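Local coordinates for succinoglycan biosynthesis protein (Bacillus cereus ATCC 14579, PDB 3B55), which is of unknown function but binds calcium, belongs to the erythromycin esterase-like family and may take part in succinoglycan synthesis, at residues T108-E113 / I302-N307; K66-M71 / H95-Y100; V78-A83 / V337-S342; K54-T59 / V90-H95; K226-A231 / Q264-L269. The protein carries 1 engineered substitution. All blocks are in the same frame, centred on the assembly; numbering follows the deposited sequence.

Contact 1 of 5, residues T108-E113 / I302-N307; sequences TNLVLE and IVWGHN. With CA (calcium ion), chain B.
Leu112 and Trp304 make the tight side of this contact between two parallel strands. Leu112 CD2 lies over one face of the indole, 3.9 Å from the centroid of the five-membered ring of Trp304, in a CH-pi contact offset toward the rim. Trp304 CG is anti to the backbone N (chi1 170°), and its side chain runs beside Leu112 in the same direction. Leu110 CD1 adds a second methyl, 3.7 Å from Trp304 CB. Helix 144-158 packs on this face, and Lys94 makes a cation-pi contact with the indole.

The face of Val111 and Val303 is looser, since the side chains of the two valines do not meet. Helix 278-298 packs there instead. No side is open to solvent, as every touching residue is buried.

Three clear backbone bonds join the strands, among them Trp304 N to Val111 O at 2.7 Å. The last backbone bond, from Glu113 N to Trp304 O, is weak (126°). The carboxylate takes over at this end. Glu113 OE1 accepts from His306 N at 2.8 Å, and Glu113 OE2 binds the calcium ion at 2.4 Å, with His85 as the other protein ligand. The backbone N-H thus helps to fix the carboxylate's rotation while the other oxygen serves the metal.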
# COMPACT_ATOMS: atom_id res chain seq x y z
N THR A 108 -1.99 -7.58 -13.10
CA THR A 108 -3.21 -8.29 -12.71
C THR A 108 -3.51 -8.34 -11.21
O THR A 108 -4.46 -9.01 -10.79
CB THR A 108 -3.18 -9.74 -13.23
OG1 THR A 108 -1.96 -10.37 -12.82
CG2 THR A 108 -3.27 -9.77 -14.76
N ASN A 109 -2.71 -7.67 -10.39
CA ASN A 109 -2.96 -7.67 -8.96
C ASN A 109 -2.77 -6.30 -8.36
O ASN A 109 -1.83 -5.59 -8.69
CB ASN A 109 -2.03 -8.66 -8.25
CG ASN A 109 -2.04 -10.01 -8.90
OD1 ASN A 109 -1.18 -10.32 -9.73
ND2 ASN A 109 -3.02 -10.83 -8.55
N LEU A 110 -3.69 -5.94 -7.48
CA LEU A 110 -3.62 -4.67 -6.80
C LEU A 110 -3.51 -4.98 -5.32
O LEU A 110 -4.45 -5.52 -4.72
CB LEU A 110 -4.88 -3.84 -7.06
CG LEU A 110 -4.97 -2.52 -6.27
CD1 LEU A 110 -3.80 -1.63 -6.62
CD2 LEU A 110 -6.28 -1.80 -6.61
N VAL A 111 -2.36 -4.66 -4.75
CA VAL A 111 -2.13 -4.88 -3.34
C VAL A 111 -2.36 -3.55 -2.64
O VAL A 111 -1.66 -2.57 -2.90
CB VAL A 111 -0.70 -5.39 -3.05
CG1 VAL A 111 -0.48 -5.51 -1.56
CG2 VAL A 111 -0.49 -6.74 -3.72
N LEU A 112 -3.36 -3.52 -1.78
CA LEU A 112 -3.70 -2.30 -1.06
C LEU A 112 -3.12 -2.28 0.32
O LEU A 112 -2.95 -3.32 0.97
CB LEU A 112 -5.22 -2.16 -0.90
CG LEU A 112 -6.11 -2.06 -2.12
CD1 LEU A 112 -7.55 -2.09 -1.65
CD2 LEU A 112 -5.83 -0.79 -2.90
N GLU A 113 -2.83 -1.07 0.77
CA GLU A 113 -2.32 -0.86 2.10
C GLU A 113 -3.59 -0.99 2.96
O GLU A 113 -4.04 -0.05 3.61
CB GLU A 113 -1.76 0.54 2.22
CG GLU A 113 -1.06 0.77 3.50
CD GLU A 113 -1.10 2.20 3.87
OE1 GLU A 113 -0.43 3.03 3.21
OE2 GLU A 113 -1.84 2.47 4.82
N ILE A 302 0.68 -4.38 -8.40
CA ILE A 302 0.69 -2.94 -8.12
C ILE A 302 0.51 -2.73 -6.62
O ILE A 302 -0.52 -3.08 -6.07
CB ILE A 302 -0.48 -2.21 -8.82
CG1 ILE A 302 -0.38 -2.40 -10.34
CG2 ILE A 302 -0.44 -0.74 -8.48
CD1 ILE A 302 -1.50 -1.73 -11.10
N VAL A 303 1.51 -2.16 -5.96
CA VAL A 303 1.42 -1.93 -4.53
C VAL A 303 0.93 -0.50 -4.29
O VAL A 303 1.67 0.46 -4.44
CB VAL A 303 2.77 -2.13 -3.84
CG1 VAL A 303 2.63 -1.92 -2.33
CG2 VAL A 303 3.29 -3.53 -4.14
N TRP A 304 -0.34 -0.40 -3.92
CA TRP A 304 -1.00 0.86 -3.66
C TRP A 304 -0.99 1.16 -2.16
O TRP A 304 -1.62 0.45 -1.37
CB TRP A 304 -2.43 0.76 -4.20
CG TRP A 304 -3.37 1.86 -3.83
CD1 TRP A 304 -3.72 2.27 -2.57
CD2 TRP A 304 -4.18 2.63 -4.73
NE1 TRP A 304 -4.70 3.23 -2.63
CE2 TRP A 304 -5.00 3.47 -3.95
CE3 TRP A 304 -4.29 2.68 -6.12
CZ2 TRP A 304 -5.93 4.35 -4.51
CZ3 TRP A 304 -5.22 3.56 -6.69
CH2 TRP A 304 -6.02 4.38 -5.88
N GLY A 305 -0.28 2.23 -1.79
CA GLY A 305 -0.20 2.63 -0.40
C GLY A 305 0.38 4.03 -0.23
O GLY A 305 0.53 4.78 -1.19
N HIS A 306 0.70 4.39 1.01
CA HIS A 306 1.26 5.71 1.32
C HIS A 306 2.69 5.85 0.77
O HIS A 306 3.42 4.85 0.66
CB HIS A 306 1.24 5.91 2.84
CG HIS A 306 1.56 7.30 3.29
ND1 HIS A 306 2.83 7.83 3.23
CD2 HIS A 306 0.77 8.27 3.82
CE1 HIS A 306 2.81 9.07 3.70
NE2 HIS A 306 1.57 9.35 4.07
N ASN A 307 3.08 7.07 0.41
CA ASN A 307 4.44 7.32 -0.11
C ASN A 307 5.50 6.70 0.79
O ASN A 307 6.51 6.17 0.31
CB ASN A 307 4.71 8.83 -0.20
CG ASN A 307 4.24 9.45 -1.51
OD1 ASN A 307 4.32 10.66 -1.70
ND2 ASN A 307 3.76 8.61 -2.42
CA CA B . -1.14 4.49 5.80

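Contact 2 of 5, residues K66-M71 / H95-Y100; sequences KPLKNM and HRIVKY
Tyr100 reaches from helix 88-104 to the segment 66-71, which leads into the short helix 68-72, and meets Leu68 and Lys69. Its CG is anti to the backbone N (chi1 178°), which directs the ring toward segment 66-71.

The apolar contacts come from Leu68. Its CB is 3.8 Å from Tyr100 CE2, and the two side chains slide past each other in opposite directions. One branch of the leucine, CD2, goes on to Ile97, where it lies 4.0 Å from Ile97 CG2. These two side chains cross at about a right angle. Phe384 and Ile429, from two strands of the main sheet, also touch Leu68.

The polar setting is at the ring's far end. Tyr100 OH sits against the Lys69 side chain, 3.1 Å from Lys69 CB. Lys66 O is 3.5 Å from the same hydroxyl. Lys69 N also donates to Lys66 O at 3.0 Å, and the phenol ends beside this turn.

Nearby, Arg96 forms a salt bridge with Asp64, and Lys105 NZ bonds to Lys69 O. With no clear hydrogen bond between the segments, the two helices are matched here mainly by apolar shape, with the phenol oxygen placed among backbone polar atoms.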
# COMPACT_ATOMS: atom_id res chain seq x y z
N LYS A 66 0.79 7.38 -21.72
CA LYS A 66 1.61 6.57 -22.62
C LYS A 66 3.11 6.61 -22.31
O LYS A 66 3.79 5.60 -22.47
CB LYS A 66 1.37 7.01 -24.06
CG LYS A 66 -0.04 6.72 -24.55
CD LYS A 66 -0.08 5.50 -25.45
CE LYS A 66 0.07 5.90 -26.90
NZ LYS A 66 -1.10 6.71 -27.33
N PRO A 67 3.65 7.77 -21.89
CA PRO A 67 5.08 7.85 -21.58
C PRO A 67 5.49 6.90 -20.45
O PRO A 67 6.67 6.64 -20.23
CB PRO A 67 5.27 9.31 -21.20
CG PRO A 67 4.25 10.01 -22.08
CD PRO A 67 3.04 9.11 -21.91
N LEU A 68 4.50 6.39 -19.74
CA LEU A 68 4.74 5.49 -18.61
C LEU A 68 5.14 4.09 -19.08
O LEU A 68 5.86 3.37 -18.39
CB LEU A 68 3.49 5.43 -17.74
CG LEU A 68 3.61 5.15 -16.25
CD1 LEU A 68 4.66 6.06 -15.61
CD2 LEU A 68 2.25 5.39 -15.62
N LYS A 69 4.69 3.70 -20.27
CA LYS A 69 5.01 2.38 -20.80
C LYS A 69 6.49 2.06 -20.64
O LYS A 69 6.86 1.09 -19.97
CB LYS A 69 4.61 2.29 -22.28
CG LYS A 69 4.75 0.89 -22.88
CD LYS A 69 4.43 0.90 -24.38
CE LYS A 69 4.43 -0.50 -24.97
NZ LYS A 69 5.69 -0.82 -25.70
N ASN A 70 7.34 2.88 -21.25
CA ASN A 70 8.78 2.65 -21.17
C ASN A 70 9.43 3.02 -19.84
O ASN A 70 10.51 2.54 -19.54
CB ASN A 70 9.50 3.38 -22.31
CG ASN A 70 9.20 2.78 -23.66
OD1 ASN A 70 9.04 1.56 -23.79
ND2 ASN A 70 9.13 3.62 -24.69
N MSE A 71 8.78 3.85 -19.03
CA MSE A 71 9.36 4.20 -17.74
C MSE A 71 9.30 2.98 -16.84
O MSE A 71 10.28 2.63 -16.17
CB MSE A 71 8.60 5.34 -17.09
CG MSE A 71 9.00 6.70 -17.60
SE MSE A 71 7.95 8.05 -16.74
CE MSE A 71 7.97 9.39 -18.15
N HIS A 95 -5.91 6.07 -9.57
CA HIS A 95 -6.90 5.20 -10.18
C HIS A 95 -6.59 5.14 -11.68
O HIS A 95 -6.57 4.06 -12.28
CB HIS A 95 -8.30 5.80 -9.92
CG HIS A 95 -9.43 5.02 -10.52
ND1 HIS A 95 -10.75 5.29 -10.23
CD2 HIS A 95 -9.45 4.02 -11.44
CE1 HIS A 95 -11.53 4.50 -10.94
NE2 HIS A 95 -10.77 3.72 -11.68
N ARG A 96 -6.33 6.29 -12.28
CA ARG A 96 -6.01 6.36 -13.70
C ARG A 96 -4.77 5.54 -14.06
O ARG A 96 -4.73 4.89 -15.11
CB ARG A 96 -5.78 7.80 -14.12
CG ARG A 96 -6.95 8.75 -13.89
CD ARG A 96 -6.70 10.04 -14.65
NE ARG A 96 -6.57 9.74 -16.08
CZ ARG A 96 -5.69 10.31 -16.89
NH1 ARG A 96 -4.84 11.22 -16.42
NH2 ARG A 96 -5.65 9.96 -18.17
N ILE A 97 -3.77 5.58 -13.19
CA ILE A 97 -2.53 4.84 -13.42
C ILE A 97 -2.76 3.34 -13.35
O ILE A 97 -2.27 2.59 -14.20
CB ILE A 97 -1.45 5.25 -12.38
CG1 ILE A 97 -1.18 6.75 -12.51
CG2 ILE A 97 -0.19 4.44 -12.60
CD1 ILE A 97 -0.26 7.30 -11.46
N VAL A 98 -3.51 2.89 -12.35
CA VAL A 98 -3.82 1.47 -12.23
C VAL A 98 -4.46 1.05 -13.54
O VAL A 98 -4.08 0.04 -14.13
CB VAL A 98 -4.80 1.21 -11.07
CG1 VAL A 98 -5.19 -0.26 -11.05
CG2 VAL A 98 -4.16 1.60 -9.75
N LYS A 99 -5.44 1.84 -13.99
CA LYS A 99 -6.15 1.59 -15.24
C LYS A 99 -5.18 1.39 -16.39
O LYS A 99 -5.31 0.45 -17.17
CB LYS A 99 -7.04 2.77 -15.58
CG LYS A 99 -8.49 2.66 -15.15
CD LYS A 99 -9.28 3.76 -15.84
CE LYS A 99 -10.77 3.52 -15.74
NZ LYS A 99 -11.51 4.54 -16.53
N TYR A 100 -4.21 2.29 -16.49
CA TYR A 100 -3.20 2.22 -17.54
C TYR A 100 -2.33 0.97 -17.42
O TYR A 100 -2.12 0.25 -18.39
CB TYR A 100 -2.31 3.45 -17.50
CG TYR A 100 -1.22 3.40 -18.54
CD1 TYR A 100 -1.50 3.67 -19.88
CD2 TYR A 100 0.07 2.98 -18.21
CE1 TYR A 100 -0.54 3.53 -20.86
CE2 TYR A 100 1.05 2.83 -19.19
CZ TYR A 100 0.73 3.10 -20.51
OH TYR A 100 1.68 2.92 -21.49

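Contact 3 of 5, residues V78-A83 / V337-S342; sequences VGLGEA and VSIGTS
Val78 and Val337 lie side by side and point the same way, with Val78 CG2 4.0 Å from Val337 CB. Leu80 and Ile339 do the same two residues along, on the same face of the sheet. There Leu80 CD1 meets Ile339 CG2 at 3.8 Å. A diagonal contact ties the two pairs together: Val78 slants across Ile339, and its CG1 is 3.8 Å from Ile339 CD1. Leu80 also touches Ile97 of helix 88-104, which packs on this face. On the other face Gly79 has no side chain to set beside Ser338, whose hydroxyl bonds to Val310 O.

The two strands are parallel neighbours in the middle of a mixed eight-stranded sheet with helices on both sides. Strand 77-82 has strand 301-306 along its other edge. Between the present segments Gly79 N donates to Val337 O and Gly79 O accepts from Ile339 N, while Gly81 N gives a nearly straight bond (174°) to Ile339 O.

Beyond Gly81 a side chain makes the link. Thr341 OG1 stands between its own backbone N and carbonyl carbon (chi1 44°), a setting that lets it meet both Gly81 and Ala83. It donates to Gly81 O at 2.7 Å and accepts from Ala83 N at 2.8 Å. Glu82, lying between these two partners, turns away from Thr341. Its carboxylate forms a salt bridge with Lys94 NZ and a hydrogen bond with ND1 of the calcium ligand His85, which makes it a second-shell residue of the metal site.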
# COMPACT_ATOMS: atom_id res chain seq x y z
N VAL A 78 5.16 -2.63 -9.19
CA VAL A 78 5.23 -1.18 -9.17
C VAL A 78 4.56 -0.58 -7.95
O VAL A 78 3.36 -0.78 -7.72
CB VAL A 78 4.55 -0.60 -10.45
CG1 VAL A 78 4.43 0.92 -10.35
CG2 VAL A 78 5.35 -1.00 -11.68
N GLY A 79 5.34 0.16 -7.16
CA GLY A 79 4.81 0.81 -5.98
C GLY A 79 4.15 2.10 -6.42
O GLY A 79 4.74 2.87 -7.18
N LEU A 80 2.92 2.35 -5.96
CA LEU A 80 2.20 3.56 -6.34
C LEU A 80 1.79 4.26 -5.05
O LEU A 80 0.76 3.95 -4.45
CB LEU A 80 0.98 3.18 -7.19
CG LEU A 80 0.16 4.25 -7.92
CD1 LEU A 80 1.09 5.13 -8.77
CD2 LEU A 80 -0.90 3.57 -8.81
N GLY A 81 2.60 5.23 -4.63
CA GLY A 81 2.30 5.92 -3.39
C GLY A 81 1.42 7.15 -3.44
O GLY A 81 1.28 7.79 -4.47
N GLU A 82 0.79 7.44 -2.31
CA GLU A 82 -0.08 8.62 -2.20
C GLU A 82 0.54 9.56 -1.19
O GLU A 82 0.85 9.15 -0.07
CB GLU A 82 -1.51 8.22 -1.80
CG GLU A 82 -1.62 7.08 -0.80
CD GLU A 82 -2.99 6.42 -0.82
OE1 GLU A 82 -3.43 5.99 -1.92
OE2 GLU A 82 -3.65 6.33 0.24
N ALA A 83 0.75 10.81 -1.58
CA ALA A 83 1.35 11.79 -0.69
C ALA A 83 0.60 11.86 0.63
O ALA A 83 1.19 12.15 1.66
CB ALA A 83 1.39 13.17 -1.36
N VAL A 337 9.57 -0.98 -9.41
CA VAL A 337 9.58 0.42 -9.82
C VAL A 337 8.73 1.15 -8.81
O VAL A 337 7.64 0.70 -8.47
CB VAL A 337 8.99 0.62 -11.24
CG1 VAL A 337 8.74 2.10 -11.49
CG2 VAL A 337 9.94 0.07 -12.28
N SER A 338 9.23 2.27 -8.30
CA SER A 338 8.49 3.03 -7.30
C SER A 338 8.02 4.38 -7.82
O SER A 338 8.82 5.22 -8.22
CB SER A 338 9.38 3.23 -6.06
OG SER A 338 8.74 4.03 -5.09
N ILE A 339 6.71 4.57 -7.80
CA ILE A 339 6.11 5.82 -8.24
C ILE A 339 5.51 6.53 -7.05
O ILE A 339 4.73 5.95 -6.30
CB ILE A 339 4.99 5.57 -9.27
CG1 ILE A 339 5.57 4.90 -10.52
CG2 ILE A 339 4.32 6.89 -9.63
CD1 ILE A 339 4.54 4.50 -11.54
N GLY A 340 5.88 7.79 -6.86
CA GLY A 340 5.34 8.54 -5.74
C GLY A 340 4.58 9.75 -6.22
O GLY A 340 4.82 10.23 -7.33
N THR A 341 3.64 10.24 -5.41
CA THR A 341 2.86 11.42 -5.77
C THR A 341 3.30 12.56 -4.87
O THR A 341 3.78 12.32 -3.76
CB THR A 341 1.33 11.20 -5.61
OG1 THR A 341 1.07 10.52 -4.37
CG2 THR A 341 0.79 10.40 -6.78
N SER A 342 3.15 13.79 -5.35
CA SER A 342 3.54 14.94 -4.55
C SER A 342 2.54 16.07 -4.75
O SER A 342 1.90 16.19 -5.79
CB SER A 342 4.95 15.38 -4.93
OG SER A 342 5.49 16.24 -3.94

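Contact 4 of 5, residues K54-T59 / V90-H95; sequences KTTNPT and VFTMKH
Pro58, from a loop, lies over one face of the imidazole of His95, with the two side chains crossing at about a right angle. Pro58 CB is 3.9 Å from the ring centroid of His95, 22° off the normal, which makes it a CH-pi contact displaced toward the rim. The loop is shaped by an ST turn at Thr55 and an Asx turn at Asn57. It follows strand 51-53 and runs over helix 88-104.

The same proline reaches back along the helix. Pro58 CG is 3.6 Å from Thr92 CB, and the two side chains pass at a slant. Thr92 OG1 stands between its backbone N and carbonyl carbon (chi1 62°). From there it donates to Thr56 O at 2.8 Å, with the donor tilted from the carbonyl plane. The same hydroxyl also lies within bonding distance of Glu89 O in its own helix, so the two carbonyls share it. Selenomethionine Met93 lies next to Thr55 and Thr56, but the modelled position of its methyl is doubtful.

Gln382 of strand 382-386 touches Thr56, and Pro58 O takes a hydrogen bond from Lys99 NZ one turn on from His95. In the Asx turn, Asn57 OD1 accepts from both Thr59 N (3.0 Å) and Thr59 OG1 (2.9 Å), which approach from the same face of the amide plane.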
# COMPACT_ATOMS: atom_id res chain seq x y z
N LYS A 54 -3.22 15.67 -18.51
CA LYS A 54 -4.37 16.47 -18.91
C LYS A 54 -5.44 16.64 -17.83
O LYS A 54 -6.01 17.71 -17.68
CB LYS A 54 -4.97 15.87 -20.19
CG LYS A 54 -5.75 16.84 -21.05
CD LYS A 54 -5.71 16.42 -22.52
CE LYS A 54 -4.29 16.51 -23.09
NZ LYS A 54 -4.22 16.17 -24.54
N THR A 55 -5.71 15.58 -17.07
CA THR A 55 -6.73 15.63 -16.03
C THR A 55 -6.40 14.65 -14.91
O THR A 55 -5.37 13.97 -14.95
CB THR A 55 -8.11 15.20 -16.57
OG1 THR A 55 -8.10 13.78 -16.76
CG2 THR A 55 -8.41 15.87 -17.90
N THR A 56 -7.29 14.59 -13.92
CA THR A 56 -7.18 13.65 -12.80
C THR A 56 -8.48 12.83 -12.80
O THR A 56 -8.72 12.02 -11.91
CB THR A 56 -7.02 14.37 -11.42
OG1 THR A 56 -8.10 15.27 -11.20
CG2 THR A 56 -5.72 15.14 -11.35
N ASN A 57 -9.30 13.06 -13.82
CA ASN A 57 -10.58 12.36 -13.99
C ASN A 57 -10.31 10.91 -14.40
O ASN A 57 -9.65 10.65 -15.42
CB ASN A 57 -11.42 13.05 -15.06
CG ASN A 57 -12.86 12.56 -15.08
OD1 ASN A 57 -13.12 11.36 -15.00
ND2 ASN A 57 -13.80 13.49 -15.20
N PRO A 58 -10.81 9.94 -13.63
CA PRO A 58 -10.60 8.52 -13.94
C PRO A 58 -11.14 8.03 -15.28
O PRO A 58 -10.57 7.11 -15.87
CB PRO A 58 -11.27 7.81 -12.76
CG PRO A 58 -11.09 8.79 -11.63
CD PRO A 58 -11.45 10.10 -12.31
N THR A 59 -12.22 8.64 -15.77
CA THR A 59 -12.83 8.22 -17.03
C THR A 59 -12.27 8.91 -18.27
O THR A 59 -12.68 8.61 -19.38
CB THR A 59 -14.35 8.44 -17.02
OG1 THR A 59 -14.63 9.85 -16.95
CG2 THR A 59 -14.99 7.75 -15.83
N VAL A 90 -5.43 12.92 -5.60
CA VAL A 90 -4.37 11.93 -5.46
C VAL A 90 -4.96 10.55 -5.71
O VAL A 90 -4.39 9.74 -6.44
CB VAL A 90 -3.72 11.98 -4.08
CG1 VAL A 90 -2.70 10.88 -3.96
CG2 VAL A 90 -3.05 13.34 -3.88
N PHE A 91 -6.12 10.28 -5.10
CA PHE A 91 -6.77 9.00 -5.29
C PHE A 91 -7.15 8.78 -6.76
O PHE A 91 -6.82 7.75 -7.33
CB PHE A 91 -8.05 8.89 -4.45
CG PHE A 91 -7.81 8.63 -2.98
CD1 PHE A 91 -6.76 7.82 -2.56
CD2 PHE A 91 -8.67 9.16 -2.02
CE1 PHE A 91 -6.56 7.55 -1.21
CE2 PHE A 91 -8.49 8.90 -0.67
CZ PHE A 91 -7.43 8.09 -0.26
N THR A 92 -7.85 9.74 -7.36
CA THR A 92 -8.27 9.58 -8.75
C THR A 92 -7.12 9.44 -9.73
O THR A 92 -7.23 8.71 -10.71
CB THR A 92 -9.19 10.72 -9.22
OG1 THR A 92 -8.48 11.97 -9.16
CG2 THR A 92 -10.46 10.79 -8.36
N MSE A 93 -6.02 10.15 -9.49
CA MSE A 93 -4.87 10.07 -10.39
C MSE A 93 -4.23 8.68 -10.27
O MSE A 93 -3.71 8.14 -11.25
CB MSE A 93 -3.83 11.14 -10.03
CG MSE A 93 -2.69 11.22 -11.01
SE MSE A 93 -3.27 11.62 -12.83
CE MSE A 93 -3.47 13.52 -12.70
N LYS A 94 -4.28 8.11 -9.07
CA LYS A 94 -3.71 6.78 -8.87
C LYS A 94 -4.62 5.75 -9.53
O LYS A 94 -4.17 4.70 -9.99
CB LYS A 94 -3.57 6.49 -7.37
CG LYS A 94 -2.32 7.10 -6.76
CD LYS A 94 -2.16 6.69 -5.30
CE LYS A 94 -2.09 5.17 -5.16
NZ LYS A 94 -1.97 4.79 -3.72
N HIS A 95 -5.91 6.07 -9.57
CA HIS A 95 -6.90 5.20 -10.18
C HIS A 95 -6.59 5.14 -11.68
O HIS A 95 -6.57 4.06 -12.28
CB HIS A 95 -8.30 5.80 -9.92
CG HIS A 95 -9.43 5.02 -10.52
ND1 HIS A 95 -10.75 5.29 -10.23
CD2 HIS A 95 -9.45 4.02 -11.44
CE1 HIS A 95 -11.53 4.50 -10.94
NE2 HIS A 95 -10.77 3.72 -11.68

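Contact 5 of 5, residues K226-A231 / Q264-L269; sequences KYVLDA and QFTTML
Val228 and Thr266 are brought together by their first torsions. Val228 CG1 is anti to the backbone N (chi1 163°), which places CG2 against Thr266. Thr266 has OG1 between its backbone N and carbonyl carbon (chi1 59°), where it bonds to Ile262 O in its own helix.

Val228 CG2 is the methyl that does most of the touching. It lies 3.5 Å from Thr266 O and 3.9 Å from Thr266 CB. Val228 CG1 comes near the next residue, 4.1 Å from Thr267 OG1, and these two side chains cross at about a right angle. Ala231, one turn on, sets its CB 3.9 Å from Thr266 OG1.

No hydrogen bond crosses the contact. The helices run nearly antiparallel, with 154° between their directions, and their axes approach to 8.8 Å. Small and branched side chains bring the backbones close: Val228 CA and Thr266 CA are 5.2 Å apart.

Helices 221-240 and 250-268 belong to a helical part of the chain away from the main sheet. Phe216 of helix 213-217 touches both Tyr227 and Thr266. Helix 197-206 packs on Tyr227, and Lys282 of helix 278-298 touches Thr267.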
# COMPACT_ATOMS: atom_id res chain seq x y z
N LYS A 226 2.04 -17.60 23.87
CA LYS A 226 1.36 -18.87 23.66
C LYS A 226 0.60 -18.82 22.34
O LYS A 226 0.51 -19.81 21.61
CB LYS A 226 0.39 -19.15 24.80
CG LYS A 226 -0.56 -20.30 24.54
CD LYS A 226 -1.98 -19.81 24.28
CE LYS A 226 -2.95 -20.98 24.11
NZ LYS A 226 -4.38 -20.54 24.12
N TYR A 227 0.05 -17.64 22.03
CA TYR A 227 -0.70 -17.47 20.79
C TYR A 227 0.28 -17.45 19.64
O TYR A 227 -0.02 -17.94 18.55
CB TYR A 227 -1.53 -16.18 20.85
CG TYR A 227 -2.76 -16.35 21.72
CD1 TYR A 227 -3.67 -17.37 21.45
CD2 TYR A 227 -2.99 -15.54 22.83
CE1 TYR A 227 -4.77 -17.59 22.26
CE2 TYR A 227 -4.10 -15.75 23.65
CZ TYR A 227 -4.98 -16.78 23.36
OH TYR A 227 -6.07 -17.03 24.16
N VAL A 228 1.46 -16.88 19.87
CA VAL A 228 2.48 -16.85 18.83
C VAL A 228 2.81 -18.30 18.49
O VAL A 228 3.05 -18.64 17.32
CB VAL A 228 3.76 -16.14 19.31
CG1 VAL A 228 4.93 -16.48 18.39
CG2 VAL A 228 3.53 -14.64 19.34
N LEU A 229 2.83 -19.16 19.51
CA LEU A 229 3.14 -20.57 19.30
C LEU A 229 1.98 -21.30 18.66
O LEU A 229 2.19 -22.24 17.90
CB LEU A 229 3.48 -21.25 20.63
CG LEU A 229 4.97 -21.55 20.75
CD1 LEU A 229 5.41 -22.50 19.64
CD2 LEU A 229 5.73 -20.25 20.67
N ASP A 230 0.76 -20.89 18.97
CA ASP A 230 -0.41 -21.53 18.38
C ASP A 230 -0.40 -21.28 16.88
O ASP A 230 -0.73 -22.18 16.10
CB ASP A 230 -1.70 -20.99 18.99
CG ASP A 230 -1.96 -21.52 20.39
OD1 ASP A 230 -1.19 -22.39 20.86
OD2 ASP A 230 -2.94 -21.07 21.02
N ALA A 231 -0.03 -20.08 16.47
CA ALA A 231 0.02 -19.72 15.05
C ALA A 231 1.13 -20.50 14.34
O ALA A 231 0.92 -21.04 13.25
CB ALA A 231 0.24 -18.21 14.89
N GLN A 264 2.12 -13.34 11.39
CA GLN A 264 2.56 -11.96 11.23
C GLN A 264 1.91 -11.07 12.28
O GLN A 264 2.57 -10.23 12.90
CB GLN A 264 2.21 -11.43 9.84
CG GLN A 264 3.04 -12.03 8.70
CD GLN A 264 2.56 -11.56 7.34
OE1 GLN A 264 1.57 -10.84 7.24
NE2 GLN A 264 3.24 -11.99 6.29
N PHE A 265 0.61 -11.28 12.49
CA PHE A 265 -0.11 -10.50 13.47
C PHE A 265 0.35 -10.79 14.90
O PHE A 265 0.66 -9.86 15.64
CB PHE A 265 -1.62 -10.75 13.33
CG PHE A 265 -2.45 -10.05 14.36
CD1 PHE A 265 -2.72 -10.65 15.60
CD2 PHE A 265 -2.93 -8.76 14.14
CE1 PHE A 265 -3.44 -9.98 16.58
CE2 PHE A 265 -3.65 -8.08 15.12
CZ PHE A 265 -3.91 -8.69 16.34
N THR A 266 0.42 -12.06 15.28
CA THR A 266 0.82 -12.41 16.63
C THR A 266 2.26 -12.04 16.97
O THR A 266 2.54 -11.54 18.07
CB THR A 266 0.63 -13.93 16.90
OG1 THR A 266 1.41 -14.69 15.97
CG2 THR A 266 -0.83 -14.32 16.75
N THR A 267 3.18 -12.29 16.05
CA THR A 267 4.59 -11.98 16.27
C THR A 267 4.83 -10.48 16.41
O THR A 267 5.55 -10.04 17.31
CB THR A 267 5.46 -12.54 15.13
OG1 THR A 267 5.49 -13.97 15.20
CG2 THR A 267 6.88 -12.00 15.23
N MSE A 268 4.24 -9.69 15.51
CA MSE A 268 4.40 -8.25 15.56
C MSE A 268 3.93 -7.65 16.89
O MSE A 268 4.56 -6.74 17.42
CB MSE A 268 3.60 -7.58 14.43
CG MSE A 268 3.29 -6.11 14.70
SE MSE A 268 2.30 -5.19 13.31
CE MSE A 268 0.52 -5.88 13.66
N LEU A 269 2.83 -8.17 17.42
CA LEU A 269 2.28 -7.65 18.66
C LEU A 269 2.78 -8.33 19.93
O LEU A 269 2.33 -8.01 21.02
CB LEU A 269 0.76 -7.70 18.59
CG LEU A 269 0.24 -6.58 17.68
CD1 LEU A 269 -1.22 -6.80 17.35
CD2 LEU A 269 0.44 -5.24 18.37

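In the fold
Contacts 1 and 3 are neighbours in the main sheet, their centres about 9 Å apart, and are joined by backbone bonds between strands 301-306 and 77-82. Contact 1 supplies Glu113 to the calcium ion; the side chain of Glu82 in contact 3 is about 6 Å from the metal. Contacts 2 and 4 share helix 88-104, with centres about 11 Å apart. Val98 of that helix packs on Trp304 and Ile302 of contact 1, and Phe91 of contact 4 lies near Glu82 of contact 3. Contact 5 stands apart. It lies about 25 Å from contact 1 and about 40 Å from contact 4, centre to centre, yet along the chain it falls within the loops closed by contacts 1 and 3.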